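Local structure of Tv2483 (Treponema vincentii, 6DET) at residues L38-S43 and I96-S101; Q86-L91 and Q111-C116; P47-R52 and V59-D64. The protein probably serves as the substrate-binding lipoprotein of an ABC transporter, selectively capturing L-arginine in a family 3 solute-binding fold. All coordinates share one frame; numbering follows the deposited sequence. Where two conformers were deposited one is given.

Overall arrangement
Interaction 1, between L38-S43 and I96-S101, lies in the middle of the trio: its centre is 10 Å from that of interaction 2 and 12 Å from that of interaction 3, whereas those two centres lie 20 Å apart and the contacts do not touch. It pairs the parallel strands 37-42 and 98-104. Along the chain, interaction 3 is nested inside the loop that interaction 1 closes, while interactions 1 and 2 cross. Leu91 of helix 87-92 packs against Ile96 and Ile99, and Ser50 and Asp62 of interaction 3 meet Ser101. Interaction 1 thus supplies Ser43, just after its first strand, and Ser101 to the arginine pocket, and the other two contacts flank it.

Interaction 1: residues L38-S43 and I96-S101; sequences LVIGVS and IDCIAS. With ARG (arginine), chain B.
The carbonyl oxygen of Val39 is gripped twice by the facing chain. Asp97 N donates to Val39 O at 2.8 Å, and Cys98 N adds a weak bond to the same oxygen. Asp97 answers with its side chain: OD2 takes the backbone N-H of Val39 at 3.0 Å, on the anti side of the carboxylate, so this one residue clasps both polar atoms of Val39. Its other oxygen, OD1, makes a salt bridge to Arg224, which helps fix the carboxylate.

Further on the strands pair in parallel. Gly41 N bonds to Cys98 O at 2.9 Å, and Ala100 N meets Gly41 O at 3.1 Å, almost in line with the carbonyl. With no side chain of its own, Gly41 lets the branches of Ile96 lie over it, CG2 resting against Gly41 CA. Ile96 CG2 also meets Val39 CG1 at 3.7 Å, the two branched side chains crossing at about a right angle. On the other face Ile40 sets CG1 3.8 Å from Cys98 SG and CG2 against Ala100 CB; small residues suit the places beneath so bulky a neighbour.

At the end of the pair both chains turn to the ligand. Ser43 OG accepts from NH1 of the bound arginine at 2.8 Å, while Ser101 O takes NH2; other residues of the pocket complete the grip on the ligand. Ser101 OG, set opposite the carbonyl carbon across the CA-CB bond (chi1 -67°), is turned to the first chain, 3.1 Å from Val42 CB, and is hydrogen-bonded to Ser50 OG.

Strand 76-81 bonds to the backbone of strand 37-42 in the same sheet. Helix 61-73 packs on Leu38, Ile40 and Ala100, and helix 87-92 lies against Ile96 and Ile99.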
loop_
_atom_site.group_PDB
_atom_site.type_symbol
_atom_site.label_atom_id
_atom_site.label_comp_id
_atom_site.label_asym_id
_atom_site.label_seq_id
_atom_site.Cartn_x
_atom_site.Cartn_y
_atom_site.Cartn_z
ATOM N N LEU A 38 13.855 -1.356 14.146
ATOM C CA LEU A 38 13.554 -1.080 12.757
ATOM C C LEU A 38 12.383 -0.116 12.757
ATOM O O LEU A 38 11.376 -0.382 13.421
ATOM C CB LEU A 38 13.193 -2.337 11.981
ATOM C CG LEU A 38 12.954 -2.103 10.488
ATOM C CD1 LEU A 38 14.242 -1.821 9.722
ATOM C CD2 LEU A 38 12.245 -3.303 9.858
ATOM N N VAL A 39 12.555 1.018 12.090
ATOM C CA VAL A 39 11.517 2.052 12.023
ATOM C C VAL A 39 10.745 1.849 10.728
ATOM O O VAL A 39 11.291 2.011 9.625
ATOM C CB VAL A 39 12.113 3.461 12.117
ATOM C CG1 VAL A 39 11.016 4.512 11.978
ATOM C CG2 VAL A 39 12.866 3.637 13.440
ATOM N N ILE A 40 9.472 1.472 10.859
ATOM C CA ILE A 40 8.615 1.140 9.721
ATOM C C ILE A 40 7.645 2.313 9.564
ATOM O O ILE A 40 6.801 2.528 10.431
ATOM C CB ILE A 40 7.841 -0.173 9.944
ATOM C CG1 ILE A 40 8.792 -1.351 10.247
ATOM C CG2 ILE A 40 6.946 -0.493 8.739
ATOM C CD1 ILE A 40 8.681 -1.823 11.681
ATOM N N GLY A 41 7.793 3.101 8.503
ATOM C CA GLY A 41 6.873 4.198 8.248
ATOM C C GLY A 41 5.568 3.675 7.679
ATOM O O GLY A 41 5.568 2.854 6.757
ATOM N N VAL A 42 4.450 4.169 8.214
ATOM C CA VAL A 42 3.134 3.720 7.773
ATOM C C VAL A 42 2.213 4.922 7.694
ATOM O O VAL A 42 2.326 5.875 8.478
ATOM C CB VAL A 42 2.517 2.657 8.722
ATOM C CG1 VAL A 42 3.282 1.332 8.635
ATOM C CG2 VAL A 42 2.525 3.161 10.160
ATOM N N SER A 43 1.265 4.843 6.758
ATOM C CA SER A 43 0.037 5.612 6.892
ATOM C C SER A 43 -0.888 4.832 7.821
ATOM O O SER A 43 -1.235 3.682 7.542
ATOM C CB SER A 43 -0.613 5.825 5.528
ATOM O OG SER A 43 0.160 6.654 4.647
ATOM N N ILE A 96 12.875 7.142 8.946
ATOM C CA ILE A 96 12.392 5.765 8.910
ATOM C C ILE A 96 13.426 4.903 8.193
ATOM O O ILE A 96 14.316 5.404 7.508
ATOM C CB ILE A 96 11.032 5.640 8.228
ATOM C CG1 ILE A 96 11.127 6.108 6.768
ATOM C CG2 ILE A 96 10.049 6.519 9.012
ATOM C CD1 ILE A 96 9.745 6.173 5.979
ATOM N N ASP A 97 13.264 3.586 8.339
ATOM C CA ASP A 97 14.134 2.607 7.676
ATOM C C ASP A 97 13.464 1.931 6.486
ATOM O O ASP A 97 14.161 1.362 5.629
ATOM C CB ASP A 97 14.577 1.530 8.677
ATOM C CG ASP A 97 15.454 2.101 9.794
ATOM O OD1 ASP A 97 16.348 2.918 9.494
ATOM O OD2 ASP A 97 15.257 1.725 10.965
ATOM N N CYS A 98 12.141 1.952 6.433
ATOM C CA CYS A 98 11.414 1.305 5.347
ATOM C C CYS A 98 9.994 1.846 5.355
ATOM O O CYS A 98 9.586 2.559 6.284
ATOM C CB CYS A 98 11.432 -0.211 5.499
ATOM S SG CYS A 98 10.610 -0.844 6.951
ATOM N N ILE A 99 9.249 1.513 4.296
ATOM C CA ILE A 99 7.892 2.024 4.081
ATOM C C ILE A 99 6.983 0.837 3.800
ATOM O O ILE A 99 7.315 -0.006 2.966
ATOM C CB ILE A 99 7.814 3.003 2.897
ATOM C CG1 ILE A 99 8.857 4.125 3.014
ATOM C CG2 ILE A 99 6.404 3.625 2.837
ATOM C CD1 ILE A 99 9.129 4.825 1.696
ATOM N N ALA A 100 5.882 0.745 4.544
ATOM C CA ALA A 100 4.862 -0.272 4.326
ATOM C C ALA A 100 3.540 0.466 4.054
ATOM O O ALA A 100 3.556 1.500 3.384
ATOM C CB ALA A 100 4.816 -1.227 5.528
ATOM N N SER A 101 2.405 -0.056 4.524
ATOM C CA SER A 101 1.080 0.533 4.260
ATOM C C SER A 101 0.635 0.375 2.811
ATOM O O SER A 101 -0.037 1.250 2.258
ATOM C CB SER A 101 1.038 2.022 4.663
ATOM O OG SER A 101 1.167 2.065 6.035
HETATM N N ARG B . -0.429 1.762 -3.078
HETATM C CA ARG B . -0.339 3.185 -2.660
HETATM C C ARG B . 1.071 3.700 -2.924
HETATM O O ARG B . 1.993 2.871 -3.042
HETATM C CB ARG B . -0.677 3.346 -1.178
HETATM C CG ARG B . -2.126 3.033 -0.824
HETATM C CD ARG B . -2.428 3.117 0.670
HETATM N NE ARG B . -2.264 4.476 1.146
HETATM C CZ ARG B . -1.266 4.900 1.913
HETATM N NH1 ARG B . -1.226 6.196 2.234
HETATM N NH2 ARG B . -0.316 4.066 2.338
HETATM O OXT ARG B . 1.280 4.919 -2.995
#

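Interaction 2: residues Q86-L91 and Q111-C116; sequences QKEILL and QHYRMC
Tyr113 reaches lengthwise to the helix and ends with its phenol oxygen close to the backbone of the first turn. Tyr113 OH lies 3.3 Å from Glu88 CB and 3.8 Å from Lys87 CG, so the hydroxyl rests against the aliphatic parts of two charged side chains. Leu91, one turn along, brings CD2 to the ring edge, near the ring plane, at 3.6 Å from Tyr113 CD1. Glu88 CA and His112 CA, the nearest pair of CA atoms, are 8.0 Å apart, so long side chains must span the distance.

Glu88 runs on beyond the tyrosine. With CG anti to the backbone N (chi1 -169°) and the chain extended beyond it, the carboxylate is carried to His112. There His112 ND1 donates to Glu88 OE2 at 2.8 Å, the oxygen lying in the imidazole plane and being met on its syn side, although the carboxylate and ring planes are 60° apart. A water donates both to Glu88 OE2 and to His112 O, tying the carboxylate to the backbone as well. His112 NE2 has a weak bond to Glu108, and acid groups at both ring nitrogens would probably favour a protonated imidazole.

Lys87 bends its amino end away, to Asp150 O and Trp84 O, and it forms a cation-pi contact with Trp84, a residue of the arginine pocket.

This is a His-carboxylate hydrogen bond beside a leucine methyl packed on the edge of a tyrosine. It joins helix 87-92 to the approach of strand 114-115 within the alpha/beta architecture of a family 3 solute-binding protein.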
loop_
_atom_site.group_PDB
_atom_site.type_symbol
_atom_site.label_atom_id
_atom_site.label_comp_id
_atom_site.label_asym_id
_atom_site.label_seq_id
_atom_site.Cartn_x
_atom_site.Cartn_y
_atom_site.Cartn_z
ATOM N N GLN A 86 5.651 12.629 2.069
ATOM C CA GLN A 86 7.005 12.847 2.571
ATOM C C GLN A 86 7.828 11.569 2.644
ATOM O O GLN A 86 8.955 11.607 3.157
ATOM C CB GLN A 86 6.955 13.462 3.982
ATOM C CG GLN A 86 6.405 14.884 4.054
ATOM C CD GLN A 86 7.094 15.804 3.079
ATOM O OE1 GLN A 86 8.290 16.055 3.193
ATOM N NE2 GLN A 86 6.351 16.284 2.086
ATOM N N LYS A 87 7.287 10.441 2.174
ATOM C CA LYS A 87 7.881 9.150 2.493
ATOM C C LYS A 87 9.298 9.038 1.948
ATOM O O LYS A 87 10.171 8.472 2.611
ATOM C CB LYS A 87 6.979 8.005 1.971
ATOM C CG LYS A 87 6.690 7.972 0.472
ATOM C CD LYS A 87 5.668 6.888 0.145
ATOM C CE LYS A 87 5.255 6.989 -1.314
ATOM N NZ LYS A 87 4.494 8.274 -1.550
ATOM N N GLU A 88 9.562 9.574 0.754
ATOM C CA GLU A 88 10.904 9.447 0.178
ATOM C C GLU A 88 11.938 10.223 0.996
ATOM O O GLU A 88 13.055 9.735 1.236
ATOM C CB GLU A 88 10.891 9.939 -1.267
ATOM C CG GLU A 88 12.175 9.594 -1.982
ATOM C CD GLU A 88 12.226 10.071 -3.419
ATOM O OE1 GLU A 88 11.355 10.870 -3.825
ATOM O OE2 GLU A 88 13.163 9.648 -4.137
ATOM N N ILE A 89 11.589 11.436 1.405
ATOM C CA ILE A 89 12.489 12.246 2.221
ATOM C C ILE A 89 12.698 11.615 3.590
ATOM O O ILE A 89 13.823 11.566 4.094
ATOM C CB ILE A 89 11.935 13.680 2.349
ATOM C CG1 ILE A 89 11.792 14.343 0.975
ATOM C CG2 ILE A 89 12.833 14.520 3.280
ATOM C CD1 ILE A 89 13.050 14.341 0.120
ATOM N N LEU A 90 11.624 11.135 4.227
ATOM C CA LEU A 90 11.770 10.556 5.563
ATOM C C LEU A 90 12.663 9.324 5.531
ATOM O O LEU A 90 13.471 9.100 6.444
ATOM C CB LEU A 90 10.408 10.204 6.135
ATOM C CG LEU A 90 9.528 11.461 6.383
ATOM C CD1 LEU A 90 8.088 11.021 6.601
ATOM C CD2 LEU A 90 10.055 12.217 7.542
ATOM N N LEU A 91 12.517 8.511 4.485
ATOM C CA LEU A 91 13.370 7.339 4.313
ATOM C C LEU A 91 14.819 7.736 4.040
ATOM O O LEU A 91 15.753 7.238 4.690
ATOM C CB LEU A 91 12.806 6.495 3.171
ATOM C CG LEU A 91 13.559 5.202 2.826
ATOM C CD1 LEU A 91 13.472 4.231 3.982
ATOM C CD2 LEU A 91 12.993 4.578 1.544
ATOM N N GLN A 111 13.724 3.355 -9.579
ATOM C CA GLN A 111 14.837 4.294 -9.642
ATOM C C GLN A 111 15.005 5.103 -8.363
ATOM O O GLN A 111 15.935 5.904 -8.277
ATOM C CB GLN A 111 14.658 5.276 -10.805
ATOM C CG GLN A 111 14.275 4.658 -12.127
ATOM C CD GLN A 111 15.283 3.643 -12.609
ATOM O OE1 GLN A 111 16.479 3.768 -12.348
ATOM N NE2 GLN A 111 14.803 2.626 -13.317
ATOM N N HIS A 112 14.121 4.938 -7.380
ATOM C CA HIS A 112 14.163 5.749 -6.171
ATOM C C HIS A 112 14.268 4.931 -4.907
ATOM O O HIS A 112 14.575 5.496 -3.846
ATOM C CB HIS A 112 12.899 6.617 -6.046
ATOM C CG HIS A 112 12.767 7.668 -7.098
ATOM N ND1 HIS A 112 12.845 9.013 -6.811
ATOM C CD2 HIS A 112 12.540 7.577 -8.428
ATOM C CE1 HIS A 112 12.683 9.707 -7.922
ATOM N NE2 HIS A 112 12.495 8.860 -8.917
ATOM N N TYR A 113 14.006 3.634 -4.977
ATOM C CA TYR A 113 13.913 2.771 -3.809
ATOM C C TYR A 113 14.469 1.401 -4.138
ATOM O O TYR A 113 14.422 0.955 -5.296
ATOM C CB TYR A 113 12.457 2.561 -3.343
ATOM C CG TYR A 113 11.650 3.803 -3.018
ATOM C CD1 TYR A 113 11.626 4.310 -1.728
ATOM C CD2 TYR A 113 10.857 4.427 -3.984
ATOM C CE1 TYR A 113 10.866 5.402 -1.404
ATOM C CE2 TYR A 113 10.102 5.532 -3.675
ATOM C CZ TYR A 113 10.105 6.018 -2.380
ATOM O OH TYR A 113 9.339 7.119 -2.052
ATOM N N ARG A 114 14.955 0.725 -3.096
ATOM C CA ARG A 114 15.230 -0.706 -3.133
ATOM C C ARG A 114 14.008 -1.407 -2.563
ATOM O O ARG A 114 13.611 -1.137 -1.431
ATOM C CB ARG A 114 16.476 -1.064 -2.314
ATOM C CG ARG A 114 16.792 -2.583 -2.316
ATOM C CD ARG A 114 18.076 -2.904 -1.565
ATOM N NE ARG A 114 19.241 -2.306 -2.210
ATOM C CZ ARG A 114 19.999 -2.908 -3.116
ATOM N NH1 ARG A 114 19.723 -4.156 -3.507
ATOM N NH2 ARG A 114 21.027 -2.254 -3.639
ATOM N N MET A 115 13.382 -2.272 -3.347
ATOM C CA MET A 115 12.122 -2.872 -2.935
ATOM C C MET A 115 12.308 -4.370 -2.712
ATOM O O MET A 115 13.079 -5.029 -3.423
ATOM C CB MET A 115 11.027 -2.569 -3.970
ATOM C CG MET A 115 10.701 -1.062 -3.972
ATOM S SD MET A 115 9.526 -0.442 -5.213
ATOM C CE MET A 115 10.569 -0.491 -6.648
ATOM N N CYS A 116 11.656 -4.901 -1.683
ATOM C CA CYS A 116 11.838 -6.312 -1.393
ATOM C C CYS A 116 10.863 -7.126 -2.233
ATOM O O CYS A 116 9.926 -6.592 -2.831
ATOM C CB CYS A 116 11.636 -6.606 0.086
ATOM S SG CYS A 116 9.920 -6.505 0.611
HETATM O O HOH W 1 15.255 8.130 -3.575
#

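Interaction 3: residues P47-R52 and V59-D64; sequences PILSFR and VGYDID
Val59 lays its CG2 methyl over one face of the Phe51 ring, 3.8 Å from the centroid and 20° off the normal, as a CH-pi contact. The first torsion of Phe51, chi1 67°, sets the ring between its backbone N and carbonyl carbon, which turns it toward Val59 and Gly60, one face to the Val59 methyl. Beneath, Phe51 and Val59 form an antiparallel hydrogen-bonded pair: Phe51 N meets Val59 O and Val59 N meets Phe51 O, each at 2.9 Å.

Gly60 follows at the N-cap position. Lacking a side chain, it can adopt a positive phi of 145° and fit close under the loop, Gly60 CA lying 3.1 Å from Ile48 O. The loop carbonyls then receive N-H groups of the first helical turn: Tyr61 N bonds to Ile48 O at 2.8 Å, and Asp62 N to a lone pair of Leu49 O at 3.1 Å. Leu49 CD2 packs on Tyr61 CB, while the Asp62 carboxylate is held by Tyr119 OH and Gly102 N.

A short hairpin thus runs straight into helix 61-73, and the Gly-Tyr-Asp-Ile-Asp sequence at this junction matches the signature of family 3 solute-binding proteins.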
loop_
_atom_site.group_PDB
_atom_site.type_symbol
_atom_site.label_atom_id
_atom_site.label_comp_id
_atom_site.label_asym_id
_atom_site.label_seq_id
_atom_site.Cartn_x
_atom_site.Cartn_y
_atom_site.Cartn_z
ATOM N N PRO A 47 -7.110 0.717 5.666
ATOM C CA PRO A 47 -7.837 -0.459 6.178
ATOM C C PRO A 47 -7.113 -1.772 5.894
ATOM O O PRO A 47 -6.395 -1.911 4.899
ATOM C CB PRO A 47 -9.191 -0.392 5.446
ATOM C CG PRO A 47 -9.370 1.090 5.100
ATOM C CD PRO A 47 -7.941 1.526 4.752
ATOM N N ILE A 48 -7.300 -2.736 6.808
ATOM C CA ILE A 48 -6.670 -4.067 6.774
ATOM C C ILE A 48 -5.149 -4.065 6.956
ATOM O O ILE A 48 -4.621 -4.867 7.736
ATOM C CB ILE A 48 -7.059 -4.814 5.482
ATOM C CG1 ILE A 48 -8.562 -4.637 5.200
ATOM C CG2 ILE A 48 -6.708 -6.279 5.628
ATOM C CD1 ILE A 48 -9.112 -5.480 4.016
ATOM N N LEU A 49 -4.417 -3.200 6.242
ATOM C CA LEU A 49 -2.952 -3.264 6.253
ATOM C C LEU A 49 -2.326 -2.569 7.467
ATOM O O LEU A 49 -1.361 -3.085 8.044
ATOM C CB LEU A 49 -2.405 -2.629 4.977
ATOM C CG LEU A 49 -2.827 -3.263 3.626
ATOM C CD1 LEU A 49 -2.130 -2.514 2.488
ATOM C CD2 LEU A 49 -2.491 -4.745 3.600
ATOM N N SER A 50 -2.826 -1.392 7.846
ATOM C CA SER A 50 -2.220 -0.607 8.920
ATOM C C SER A 50 -3.169 0.513 9.297
ATOM O O SER A 50 -3.143 1.572 8.666
ATOM C CB SER A 50 -0.864 0.001 8.528
ATOM O OG SER A 50 -0.961 0.758 7.335
ATOM N N PHE A 51 -4.002 0.255 10.301
ATOM C CA PHE A 51 -5.069 1.168 10.707
ATOM C C PHE A 51 -5.168 1.145 12.232
ATOM O O PHE A 51 -4.507 0.353 12.909
ATOM C CB PHE A 51 -6.398 0.786 10.052
ATOM C CG PHE A 51 -6.945 -0.529 10.524
ATOM C CD1 PHE A 51 -6.509 -1.719 9.952
ATOM C CD2 PHE A 51 -7.881 -0.586 11.546
ATOM C CE1 PHE A 51 -6.987 -2.941 10.406
ATOM C CE2 PHE A 51 -8.372 -1.798 11.995
ATOM C CZ PHE A 51 -7.924 -2.987 11.415
ATOM N N ARG A 52 -5.989 2.052 12.787
ATOM C CA ARG A 52 -6.173 2.156 14.239
ATOM C C ARG A 52 -7.390 1.352 14.690
ATOM O O ARG A 52 -8.495 1.559 14.185
ATOM C CB ARG A 52 -6.360 3.617 14.667
ATOM C CG ARG A 52 -5.202 4.529 14.325
ATOM C CD ARG A 52 -4.189 4.594 15.454
ATOM N NE ARG A 52 -3.000 5.365 15.111
ATOM C CZ ARG A 52 -1.926 5.431 15.889
ATOM N NH1 ARG A 52 -1.913 4.779 17.053
ATOM N NH2 ARG A 52 -0.867 6.143 15.508
ATOM N N VAL A 59 -2.772 -1.663 13.933
ATOM C CA VAL A 59 -2.952 -3.091 13.694
ATOM C C VAL A 59 -3.055 -3.296 12.196
ATOM O O VAL A 59 -3.296 -2.356 11.435
ATOM C CB VAL A 59 -4.207 -3.655 14.393
ATOM C CG1 VAL A 59 -4.050 -3.596 15.909
ATOM C CG2 VAL A 59 -5.455 -2.885 13.960
ATOM N N GLY A 60 -2.855 -4.543 11.773
ATOM C CA GLY A 60 -3.128 -4.865 10.397
ATOM C C GLY A 60 -2.160 -5.897 9.868
ATOM O O GLY A 60 -1.264 -6.361 10.582
ATOM N N TYR A 61 -2.372 -6.256 8.605
ATOM C CA TYR A 61 -1.572 -7.288 7.955
ATOM C C TYR A 61 -0.099 -6.911 7.950
ATOM O O TYR A 61 0.761 -7.734 8.279
ATOM C CB TYR A 61 -2.077 -7.482 6.537
ATOM C CG TYR A 61 -1.447 -8.610 5.763
ATOM C CD1 TYR A 61 -1.520 -9.929 6.216
ATOM C CD2 TYR A 61 -0.833 -8.366 4.541
ATOM C CE1 TYR A 61 -0.968 -10.987 5.468
ATOM C CE2 TYR A 61 -0.298 -9.409 3.790
ATOM C CZ TYR A 61 -0.375 -10.716 4.266
ATOM O OH TYR A 61 0.134 -11.776 3.556
ATOM N N ASP A 62 0.214 -5.676 7.524
ATOM C CA ASP A 62 1.609 -5.235 7.459
ATOM C C ASP A 62 2.206 -5.177 8.849
ATOM O O ASP A 62 3.387 -5.462 9.038
ATOM C CB ASP A 62 1.731 -3.856 6.813
ATOM C CG ASP A 62 1.507 -3.847 5.322
ATOM O OD1 ASP A 62 1.307 -4.922 4.705
ATOM O OD2 ASP A 62 1.562 -2.737 4.746
ATOM N N ILE A 63 1.391 -4.813 9.836
ATOM C CA ILE A 63 1.872 -4.703 11.204
ATOM C C ILE A 63 2.189 -6.080 11.760
ATOM O O ILE A 63 3.205 -6.276 12.439
ATOM C CB ILE A 63 0.806 -3.984 12.062
ATOM C CG1 ILE A 63 0.312 -2.701 11.375
ATOM C CG2 ILE A 63 1.331 -3.706 13.437
ATOM C CD1 ILE A 63 1.369 -1.680 11.081
ATOM N N ASP A 64 1.324 -7.065 11.488
ATOM C CA ASP A 64 1.593 -8.402 11.992
ATOM C C ASP A 64 2.874 -8.955 11.372
ATOM O O ASP A 64 3.699 -9.569 12.061
ATOM C CB ASP A 64 0.411 -9.323 11.692
ATOM C CG ASP A 64 -0.747 -9.138 12.666
ATOM O OD1 ASP A 64 -0.579 -8.467 13.693
ATOM O OD2 ASP A 64 -1.820 -9.697 12.395
#